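Rhamnosidase B (Bacillus sp., PDB 2OKX) hydrolyses terminal non-reducing alpha-L-rhamnose units of alpha-L-rhamnosides, probably with inversion at the anomeric carbon, as a member of glycoside hydrolase family 78. Local coordinates at residues 257-262 with 401-406; 285-290 with 478-483; 682-687 with 840-845. All coordinates share one frame; numbering follows the deposited sequence.

Contact 1: 257-262 with 401-406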
loop_
_atom_site.group_PDB
_atom_site.type_symbol
_atom_site.label_atom_id
_atom_site.label_comp_id
_atom_site.label_asym_id
_atom_site.label_seq_id
_atom_site.Cartn_x
_atom_site.Cartn_y
_atom_site.Cartn_z
ATOM N N VAL A 257 18.805 -16.810 -33.345
ATOM C CA VAL A 257 19.111 -16.139 -32.084
ATOM C C VAL A 257 17.849 -16.054 -31.234
ATOM O O VAL A 257 16.786 -15.676 -31.724
ATOM C CB VAL A 257 19.642 -14.704 -32.318
ATOM C CG1 VAL A 257 19.903 -14.021 -30.978
ATOM C CG2 VAL A 257 20.921 -14.745 -33.141
ATOM N N VAL A 258 17.971 -16.419 -29.962
ATOM C CA VAL A 258 16.843 -16.375 -29.043
ATOM C C VAL A 258 17.209 -15.456 -27.887
ATOM O O VAL A 258 18.342 -15.472 -27.406
ATOM C CB VAL A 258 16.515 -17.778 -28.485
ATOM C CG1 VAL A 258 15.305 -17.710 -27.568
ATOM C CG2 VAL A 258 16.255 -18.744 -29.630
ATOM N N THR A 259 16.258 -14.641 -27.450
ATOM C CA THR A 259 16.519 -13.728 -26.350
ATOM C C THR A 259 15.686 -14.101 -25.136
ATOM O O THR A 259 14.461 -14.206 -25.218
ATOM C CB THR A 259 16.200 -12.267 -26.739
ATOM O OG1 THR A 259 16.972 -11.893 -27.887
ATOM C CG2 THR A 259 16.541 -11.323 -25.586
ATOM N N LEU A 260 16.357 -14.320 -24.010
ATOM C CA LEU A 260 15.663 -14.650 -22.774
ATOM C C LEU A 260 15.522 -13.333 -22.033
ATOM O O LEU A 260 16.503 -12.607 -21.866
ATOM C CB LEU A 260 16.477 -15.627 -21.923
ATOM C CG LEU A 260 16.870 -16.964 -22.556
ATOM C CD1 LEU A 260 17.629 -17.795 -21.525
ATOM C CD2 LEU A 260 15.625 -17.710 -23.035
ATOM N N GLY A 261 14.303 -13.022 -21.606
ATOM C CA GLY A 261 14.067 -11.781 -20.894
ATOM C C GLY A 261 13.586 -11.997 -19.475
ATOM O O GLY A 261 12.783 -12.890 -19.204
ATOM N N PHE A 262 14.087 -11.172 -18.565
ATOM C CA PHE A 262 13.710 -11.251 -17.164
ATOM C C PHE A 262 13.314 -9.853 -16.702
ATOM O O PHE A 262 14.142 -9.091 -16.197
ATOM C CB PHE A 262 14.884 -11.792 -16.346
ATOM C CG PHE A 262 15.220 -13.223 -16.665
ATOM C CD1 PHE A 262 14.517 -14.263 -16.068
ATOM C CD2 PHE A 262 16.200 -13.527 -17.604
ATOM C CE1 PHE A 262 14.784 -15.597 -16.403
ATOM C CE2 PHE A 262 16.475 -14.854 -17.950
ATOM C CZ PHE A 262 15.764 -15.889 -17.347
ATOM N N ASN A 401 4.864 -5.111 -21.056
ATOM C CA ASN A 401 5.105 -3.670 -21.041
ATOM C C ASN A 401 6.557 -3.346 -20.711
ATOM O O ASN A 401 7.127 -2.399 -21.255
ATOM C CB ASN A 401 4.171 -2.981 -20.037
ATOM C CG ASN A 401 2.917 -2.450 -20.694
ATOM O OD1 ASN A 401 2.954 -1.438 -21.397
ATOM N ND2 ASN A 401 1.800 -3.136 -20.484
ATOM N N VAL A 402 7.156 -4.132 -19.819
ATOM C CA VAL A 402 8.547 -3.922 -19.443
ATOM C C VAL A 402 9.452 -4.235 -20.626
ATOM O O VAL A 402 10.423 -3.528 -20.879
ATOM C CB VAL A 402 8.940 -4.809 -18.247
ATOM C CG1 VAL A 402 10.442 -4.715 -17.989
ATOM C CG2 VAL A 402 8.167 -4.362 -17.019
ATOM N N TRP A 403 9.144 -5.303 -21.351
ATOM C CA TRP A 403 9.940 -5.643 -22.520
ATOM C C TRP A 403 9.062 -5.619 -23.752
ATOM O O TRP A 403 8.227 -6.503 -23.954
ATOM C CB TRP A 403 10.593 -7.025 -22.378
ATOM C CG TRP A 403 11.423 -7.435 -23.584
ATOM C CD1 TRP A 403 11.958 -6.614 -24.538
ATOM C CD2 TRP A 403 11.848 -8.765 -23.917
ATOM N NE1 TRP A 403 12.691 -7.349 -25.442
ATOM C CE2 TRP A 403 12.640 -8.671 -25.085
ATOM C CE3 TRP A 403 11.638 -10.023 -23.342
ATOM C CZ2 TRP A 403 13.226 -9.792 -25.689
ATOM C CZ3 TRP A 403 12.223 -11.143 -23.943
ATOM C CH2 TRP A 403 13.005 -11.015 -25.105
ATOM N N ARG A 404 9.244 -4.580 -24.556
ATOM C CA ARG A 404 8.510 -4.414 -25.798
ATOM C C ARG A 404 9.559 -4.602 -26.887
ATOM O O ARG A 404 10.533 -3.855 -26.951
ATOM C CB ARG A 404 7.896 -3.006 -25.886
ATOM C CG ARG A 404 6.811 -2.728 -24.848
ATOM C CD ARG A 404 6.346 -1.273 -24.887
ATOM N NE ARG A 404 7.452 -0.347 -24.646
ATOM C CZ ARG A 404 7.370 0.973 -24.775
ATOM N NH1 ARG A 404 6.229 1.542 -25.140
ATOM N NH2 ARG A 404 8.439 1.726 -24.566
ATOM N N THR A 405 9.367 -5.618 -27.724
ATOM C CA THR A 405 10.299 -5.903 -28.807
ATOM C C THR A 405 10.226 -4.813 -29.874
ATOM O O THR A 405 11.117 -4.679 -30.713
ATOM C CB THR A 405 9.997 -7.277 -29.423
ATOM O OG1 THR A 405 8.612 -7.348 -29.786
ATOM C CG2 THR A 405 10.296 -8.376 -28.412
ATOM N N LEU A 406 9.153 -4.033 -29.822
ATOM C CA LEU A 406 8.946 -2.923 -30.738
ATOM C C LEU A 406 8.209 -1.822 -29.982
ATOM O O LEU A 406 7.223 -2.091 -29.305
ATOM C CB LEU A 406 8.102 -3.349 -31.944
ATOM C CG LEU A 406 7.625 -2.174 -32.805
ATOM C CD1 LEU A 406 8.816 -1.558 -33.523
ATOM C CD2 LEU A 406 6.578 -2.642 -33.804
#

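Contact 2: 285-290 with 478-483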
loop_
_atom_site.group_PDB
_atom_site.type_symbol
_atom_site.label_atom_id
_atom_site.label_comp_id
_atom_site.label_asym_id
_atom_site.label_seq_id
_atom_site.Cartn_x
_atom_site.Cartn_y
_atom_site.Cartn_z
ATOM N N GLN A 285 19.293 -2.760 -14.430
ATOM C CA GLN A 285 18.843 -3.352 -13.178
ATOM C C GLN A 285 17.474 -2.803 -12.802
ATOM O O GLN A 285 17.236 -1.600 -12.888
ATOM C CB GLN A 285 19.853 -3.051 -12.071
ATOM C CG GLN A 285 19.482 -3.609 -10.712
ATOM C CD GLN A 285 20.549 -3.323 -9.676
ATOM O OE1 GLN A 285 20.920 -2.171 -9.453
ATOM N NE2 GLN A 285 21.052 -4.375 -9.037
ATOM N N PRO A 286 16.563 -3.675 -12.348
ATOM C CA PRO A 286 16.726 -5.118 -12.138
ATOM C C PRO A 286 16.492 -6.009 -13.358
ATOM O O PRO A 286 16.548 -7.233 -13.245
ATOM C CB PRO A 286 15.715 -5.403 -11.045
ATOM C CG PRO A 286 14.557 -4.546 -11.494
ATOM C CD PRO A 286 15.232 -3.233 -11.888
ATOM N N GLU A 287 16.225 -5.418 -14.516
ATOM C CA GLU A 287 15.972 -6.218 -15.716
ATOM C C GLU A 287 17.229 -6.899 -16.240
ATOM O O GLU A 287 18.342 -6.434 -16.020
ATOM C CB GLU A 287 15.400 -5.351 -16.840
ATOM C CG GLU A 287 14.213 -4.496 -16.454
ATOM C CD GLU A 287 13.740 -3.623 -17.598
ATOM O OE1 GLU A 287 12.946 -2.689 -17.346
ATOM O OE2 GLU A 287 14.157 -3.873 -18.752
ATOM N N ARG A 288 17.043 -8.013 -16.938
ATOM C CA ARG A 288 18.169 -8.715 -17.526
ATOM C C ARG A 288 17.715 -9.473 -18.762
ATOM O O ARG A 288 16.633 -10.063 -18.779
ATOM C CB ARG A 288 18.807 -9.682 -16.523
ATOM C CG ARG A 288 20.053 -10.363 -17.080
ATOM C CD ARG A 288 20.760 -11.227 -16.046
ATOM N NE ARG A 288 21.397 -10.437 -14.996
ATOM C CZ ARG A 288 22.186 -10.949 -14.056
ATOM N NH1 ARG A 288 22.439 -12.254 -14.038
ATOM N NH2 ARG A 288 22.723 -10.160 -13.132
ATOM N N TYR A 289 18.542 -9.427 -19.801
ATOM C CA TYR A 289 18.252 -10.119 -21.052
ATOM C C TYR A 289 19.490 -10.887 -21.512
ATOM O O TYR A 289 20.607 -10.378 -21.446
ATOM C CB TYR A 289 17.838 -9.121 -22.141
ATOM C CG TYR A 289 16.710 -8.206 -21.723
ATOM C CD1 TYR A 289 16.966 -7.050 -20.980
ATOM C CD2 TYR A 289 15.388 -8.527 -22.007
ATOM C CE1 TYR A 289 15.930 -6.243 -20.529
ATOM C CE2 TYR A 289 14.341 -7.727 -21.558
ATOM C CZ TYR A 289 14.621 -6.587 -20.816
ATOM O OH TYR A 289 13.589 -5.812 -20.342
ATOM N N TYR A 290 19.281 -12.116 -21.965
ATOM C CA TYR A 290 20.379 -12.945 -22.450
ATOM C C TYR A 290 20.191 -13.195 -23.937
ATOM O O TYR A 290 19.071 -13.420 -24.398
ATOM C CB TYR A 290 20.414 -14.302 -21.740
ATOM C CG TYR A 290 20.768 -14.266 -20.273
ATOM C CD1 TYR A 290 19.827 -13.897 -19.311
ATOM C CD2 TYR A 290 22.038 -14.645 -19.841
ATOM C CE1 TYR A 290 20.149 -13.914 -17.947
ATOM C CE2 TYR A 290 22.367 -14.664 -18.491
ATOM C CZ TYR A 290 21.422 -14.301 -17.549
ATOM O OH TYR A 290 21.760 -14.339 -16.214
ATOM N N HIS A 478 9.141 1.469 -14.172
ATOM C CA HIS A 478 8.219 0.350 -14.044
ATOM C C HIS A 478 8.032 -0.045 -12.591
ATOM O O HIS A 478 8.950 0.084 -11.783
ATOM C CB HIS A 478 8.706 -0.839 -14.876
ATOM C CG HIS A 478 8.560 -0.618 -16.348
ATOM N ND1 HIS A 478 9.635 -0.399 -17.180
ATOM C CD2 HIS A 478 7.458 -0.517 -17.124
ATOM C CE1 HIS A 478 9.200 -0.171 -18.406
ATOM N NE2 HIS A 478 7.882 -0.236 -18.398
ATOM N N THR A 479 6.833 -0.518 -12.266
ATOM C CA THR A 479 6.516 -0.910 -10.906
ATOM C C THR A 479 7.005 -2.324 -10.579
ATOM O O THR A 479 6.211 -3.201 -10.244
ATOM C CB THR A 479 4.989 -0.806 -10.651
ATOM O OG1 THR A 479 4.283 -1.659 -11.558
ATOM C CG2 THR A 479 4.511 0.625 -10.873
ATOM N N TYR A 480 8.318 -2.537 -10.679
ATOM C CA TYR A 480 8.906 -3.846 -10.378
ATOM C C TYR A 480 8.397 -4.280 -9.012
ATOM O O TYR A 480 8.481 -3.518 -8.046
ATOM C CB TYR A 480 10.435 -3.759 -10.342
ATOM C CG TYR A 480 11.055 -3.205 -11.601
ATOM C CD1 TYR A 480 11.015 -3.918 -12.801
ATOM C CD2 TYR A 480 11.665 -1.954 -11.598
ATOM C CE1 TYR A 480 11.570 -3.395 -13.968
ATOM C CE2 TYR A 480 12.219 -1.422 -12.752
ATOM C CZ TYR A 480 12.168 -2.143 -13.934
ATOM O OH TYR A 480 12.714 -1.599 -15.075
ATOM N N GLY A 481 7.870 -5.500 -8.936
ATOM C CA GLY A 481 7.340 -6.005 -7.682
ATOM C C GLY A 481 5.842 -5.777 -7.577
ATOM O O GLY A 481 5.203 -6.179 -6.597
ATOM N N LEU A 482 5.278 -5.138 -8.597
ATOM C CA LEU A 482 3.850 -4.841 -8.617
ATOM C C LEU A 482 3.239 -5.012 -10.000
ATOM O O LEU A 482 3.482 -4.203 -10.896
ATOM C CB LEU A 482 3.607 -3.401 -8.151
ATOM C CG LEU A 482 2.173 -2.876 -8.242
ATOM C CD1 LEU A 482 1.319 -3.536 -7.157
ATOM C CD2 LEU A 482 2.168 -1.359 -8.077
ATOM N N ASP A 483 2.458 -6.071 -10.178
ATOM C CA ASP A 483 1.784 -6.292 -11.451
ATOM C C ASP A 483 0.536 -5.419 -11.391
ATOM O O ASP A 483 -0.568 -5.900 -11.132
ATOM C CB ASP A 483 1.401 -7.763 -11.606
ATOM C CG ASP A 483 2.533 -8.602 -12.157
ATOM O OD1 ASP A 483 3.562 -8.759 -11.465
ATOM O OD2 ASP A 483 2.389 -9.100 -13.295
HETATM O O HOH W 1 15.213 -0.515 -14.966
#

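Contact 3: 682-687 with 840-845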
loop_
_atom_site.group_PDB
_atom_site.type_symbol
_atom_site.label_atom_id
_atom_site.label_comp_id
_atom_site.label_asym_id
_atom_site.label_seq_id
_atom_site.Cartn_x
_atom_site.Cartn_y
_atom_site.Cartn_z
ATOM N N LEU A 682 14.450 2.412 11.451
ATOM C CA LEU A 682 14.037 3.786 11.683
ATOM C C LEU A 682 13.942 4.511 10.340
ATOM O O LEU A 682 12.868 4.960 9.956
ATOM C CB LEU A 682 15.010 4.544 12.592
ATOM C CG LEU A 682 14.627 6.030 12.725
ATOM C CD1 LEU A 682 13.189 6.148 13.225
ATOM C CD2 LEU A 682 15.579 6.746 13.668
ATOM N N ASP A 683 15.058 4.602 9.619
ATOM C CA ASP A 683 15.086 5.310 8.339
ATOM C C ASP A 683 15.759 4.519 7.212
ATOM O O ASP A 683 16.521 3.584 7.466
ATOM C CB ASP A 683 15.819 6.646 8.522
ATOM C CG ASP A 683 15.612 7.595 7.360
ATOM O OD1 ASP A 683 16.396 8.565 7.240
ATOM O OD2 ASP A 683 14.661 7.385 6.576
ATOM N N TRP A 684 15.480 4.904 5.969
ATOM C CA TRP A 684 16.081 4.241 4.810
ATOM C C TRP A 684 17.391 4.956 4.495
ATOM O O TRP A 684 17.488 5.723 3.534
ATOM C CB TRP A 684 15.143 4.301 3.591
ATOM C CG TRP A 684 13.871 3.510 3.756
ATOM C CD1 TRP A 684 12.593 3.997 3.730
ATOM C CD2 TRP A 684 13.756 2.096 3.982
ATOM N NE1 TRP A 684 11.692 2.976 3.928
ATOM C CE2 TRP A 684 12.377 1.800 4.086
ATOM C CE3 TRP A 684 14.684 1.052 4.108
ATOM C CZ2 TRP A 684 11.902 0.502 4.313
ATOM C CZ3 TRP A 684 14.211 -0.241 4.333
ATOM C CH2 TRP A 684 12.832 -0.502 4.433
ATOM N N ALA A 685 18.394 4.705 5.327
ATOM C CA ALA A 685 19.707 5.316 5.168
ATOM C C ALA A 685 20.750 4.403 5.805
ATOM O O ALA A 685 20.407 3.529 6.598
ATOM C CB ALA A 685 19.726 6.685 5.835
ATOM N N PRO A 686 22.036 4.604 5.468
ATOM C CA PRO A 686 23.174 3.825 5.973
ATOM C C PRO A 686 23.385 3.874 7.487
ATOM O O PRO A 686 24.524 3.863 7.954
ATOM C CB PRO A 686 24.364 4.422 5.223
ATOM C CG PRO A 686 23.759 4.919 3.958
ATOM C CD PRO A 686 22.489 5.562 4.446
ATOM N N ILE A 687 22.296 3.941 8.246
ATOM C CA ILE A 687 22.378 3.966 9.703
ATOM C C ILE A 687 22.851 2.590 10.164
ATOM O O ILE A 687 22.431 1.573 9.613
ATOM C CB ILE A 687 20.993 4.228 10.347
ATOM C CG1 ILE A 687 20.537 5.657 10.056
ATOM C CG2 ILE A 687 21.053 3.976 11.850
ATOM C CD1 ILE A 687 19.139 5.954 10.556
ATOM N N TRP A 840 7.249 11.909 -2.239
ATOM C CA TRP A 840 8.058 10.707 -2.401
ATOM C C TRP A 840 8.297 9.942 -1.115
ATOM O O TRP A 840 8.412 10.522 -0.039
ATOM C CB TRP A 840 9.425 11.052 -2.999
ATOM C CG TRP A 840 9.380 11.671 -4.355
ATOM C CD1 TRP A 840 8.299 11.770 -5.187
ATOM C CD2 TRP A 840 10.477 12.270 -5.047
ATOM N NE1 TRP A 840 8.660 12.400 -6.357
ATOM C CE2 TRP A 840 9.992 12.716 -6.296
ATOM C CE3 TRP A 840 11.827 12.475 -4.733
ATOM C CZ2 TRP A 840 10.810 13.357 -7.232
ATOM C CZ3 TRP A 840 12.640 13.114 -5.663
ATOM C CH2 TRP A 840 12.126 13.547 -6.899
ATOM N N GLU A 841 8.404 8.626 -1.253
ATOM C CA GLU A 841 8.661 7.745 -0.127
ATOM C C GLU A 841 10.052 8.029 0.441
ATOM O O GLU A 841 10.247 8.058 1.654
ATOM C CB GLU A 841 8.591 6.291 -0.601
ATOM C CG GLU A 841 8.893 5.248 0.456
ATOM C CD GLU A 841 8.948 3.841 -0.132
ATOM O OE1 GLU A 841 8.966 2.866 0.645
ATOM O OE2 GLU A 841 8.975 3.714 -1.378
ATOM N N MET A 842 11.017 8.230 -0.449
ATOM C CA MET A 842 12.392 8.480 -0.039
ATOM C C MET A 842 13.036 9.553 -0.895
ATOM O O MET A 842 12.476 9.976 -1.914
ATOM C CB MET A 842 13.222 7.198 -0.171
ATOM C CG MET A 842 12.681 6.008 0.602
ATOM S SD MET A 842 13.492 4.468 0.102
ATOM C CE MET A 842 12.745 4.246 -1.523
ATOM N N TYR A 843 14.223 9.984 -0.475
ATOM C CA TYR A 843 14.982 10.985 -1.209
ATOM C C TYR A 843 15.895 10.280 -2.202
ATOM O O TYR A 843 16.226 9.106 -2.030
ATOM C CB TYR A 843 15.828 11.826 -0.248
ATOM C CG TYR A 843 15.022 12.782 0.594
ATOM C CD1 TYR A 843 15.231 12.876 1.971
ATOM C CD2 TYR A 843 14.052 13.601 0.014
ATOM C CE1 TYR A 843 14.491 13.762 2.750
ATOM C CE2 TYR A 843 13.309 14.490 0.783
ATOM C CZ TYR A 843 13.533 14.564 2.152
ATOM O OH TYR A 843 12.793 15.437 2.917
ATOM N N PRO A 844 16.301 10.985 -3.267
ATOM C CA PRO A 844 17.186 10.399 -4.277
ATOM C C PRO A 844 18.587 10.192 -3.711
ATOM O O PRO A 844 18.928 10.736 -2.659
ATOM C CB PRO A 844 17.192 11.450 -5.388
ATOM C CG PRO A 844 15.887 12.144 -5.225
ATOM C CD PRO A 844 15.774 12.280 -3.726
ATOM N N ASN A 845 19.386 9.401 -4.418
ATOM C CA ASN A 845 20.770 9.124 -4.048
ATOM C C ASN A 845 21.016 8.275 -2.803
ATOM O O ASN A 845 22.042 8.415 -2.135
ATOM C CB ASN A 845 21.553 10.437 -3.955
ATOM C CG ASN A 845 21.544 11.208 -5.267
ATOM O OD1 ASN A 845 21.613 10.616 -6.348
ATOM N ND2 ASN A 845 21.467 12.532 -5.180
HETATM O O HOH W 2 8.917 2.808 3.240
#

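Contact 1: 257-262 with 401-406
W403 pushes the far rim of its indole against T259 and G261 of strand 257-262, and no hydrogen bond crosses between the two segments. The tight part lies at G261. There the ring carbon W403 CZ3 comes to 3.6 Å from G261 CA, and the chains are at their nearest, with 7.6 Å from G261 CA to W403 CA. A side chain on G261 would run into the six-membered ring: its CB would fall 2.4 Å from W403 CE3. The bare backbone at this one position is thus what lets the indole settle on the sheet. Two residues back along the strand, T259 takes up the end of the ring. Its methyl CG2 lies anti to the backbone N and meets W403 CH2 at 3.6 Å, while the carbonyl T259 O approaches the same carbon near the ring plane, at the edge. On the tryptophan, CG is anti to the backbone N (chi1 179°), which carries the ring away from its own chain and across to the strand.

The other side is looser. The backbones diverge until T259 CA and T405 CA stand 10.3 Å apart, and T405 does not touch strand 257-262; it sets CG2 3.8 Å above one face of the indole, toward the rim. T259 and W403 are both partly exposed, and a glycerol, probably from the crystallisation liquor, sits beside the ring. Y289 adds an edge-to-face contact, and A317 and D319 of strand 314-320 also touch the indole. W403 is the first residue to leave the helical path after helix 397-402, so the arrangement is a tryptophan just past a helix end laid against a glycine of an antiparallel beta-sheet, here that of domain D2.

Contact 2: 285-290 with 478-483
This is a surface contact between two domains: the P286-E287 corner leading into strand 288-294 of domain D2 meets Y480, on the loop between strands 475-477 and 485-489 of the concanavalin-like domain. P286, preceded by a cis peptide bond, lays CG over the centre of the Y480 ring in a CH-pi contact, 3.7 Å from the centroid and 10° off the normal. H478 CB covers part of the opposite face, so the ring is clasped between the two. At the phenol end, Y480 OH donates to E287 OE1 at 2.5 Å, reaching the carboxylate on its anti side, and the carboxylate and ring planes are 63° apart.

Y480 stands at the second position of a type II beta turn running from T479 to L482. G481 follows with backbone angles at which a side chain would jam against Y480 O. L482 N bonds back to T479 O to close the turn, and T479 OG1 adds a bond to L482 O.

E287 is held at both oxygens: Y289 OH donates to E287 OE2 at 2.6 Å, from above the carboxylate plane. The chain of E287 is extended beyond CG, which carries its acid group out to both tyrosines. A water lies 3.1 Å from Q285 O and donates to it and to Y480 OH, bridging the segments a second time, and V402 of helix 397-402 packs against both E287 and H478.

Contact 3: 682-687 with 840-845
The indole of W684 meets M842 obliquely, at the pyrrole end of the ring and neither flat on a face nor square to an edge. M842 SD stands 4.2 Å from the centroid of the five-membered ring, 34° off its normal, a Met-aromatic contact, and M842 CG touches W684 CD1 at 3.7 Å. The methionine chain bends at its last torsion (chi3 -72°), turning its methyl CE away from the ring beyond the sulfur. The carboxylate of E841 is oblique to the indole as well, with E841 OE1 4.3 Å from W684 NE1.

No direct polar bond joins the segments. A water does so instead, accepting from W684 NE1 at 2.9 Å and donating to E841 OE1 at 2.6 Å. The carboxylate is also held by a salt bridge from OE1 to R858 and by S859 N at OE2. W684 is the centre of an inverse gamma turn, and D683 beside it bonds to G799 N and S800 OG; Y843 also pairs with G799 through the backbone, so both segments bond to the residues just before helix 801-813. A leucine in place of W684 would probably leave the bridging water without its N-H donor and open a gap beside the M842 sulfur.

A glycerol about 4 Å from the W684 side chain, at its nearest atom, is consistent with a small-molecule pocket. In six-hairpin glycosidases, loops joining the helices of the alpha/alpha barrel commonly line the active-site cleft, and these two probably do so here.

Contacts 1 and 2 belong together. Their centres are 12 Å apart, and strands 256-262 and 288-294 are antiparallel neighbours in one sheet of domain D2, hydrogen-bonded through F262 with R288 and L260 with Y290. Along the chain their segments alternate, so the sheet is tied first to the segment after helix 397-402 and then to the concanavalin-like domain. Contact 3 comes later in sequence, wholly within the six-hairpin domain, 32 Å from contact 1 and 21 Å from contact 2 between centres, and touches neither. The first two therefore join beta domains to one another, while the third joins two loops of the helical barrel, the probable catalytic domain.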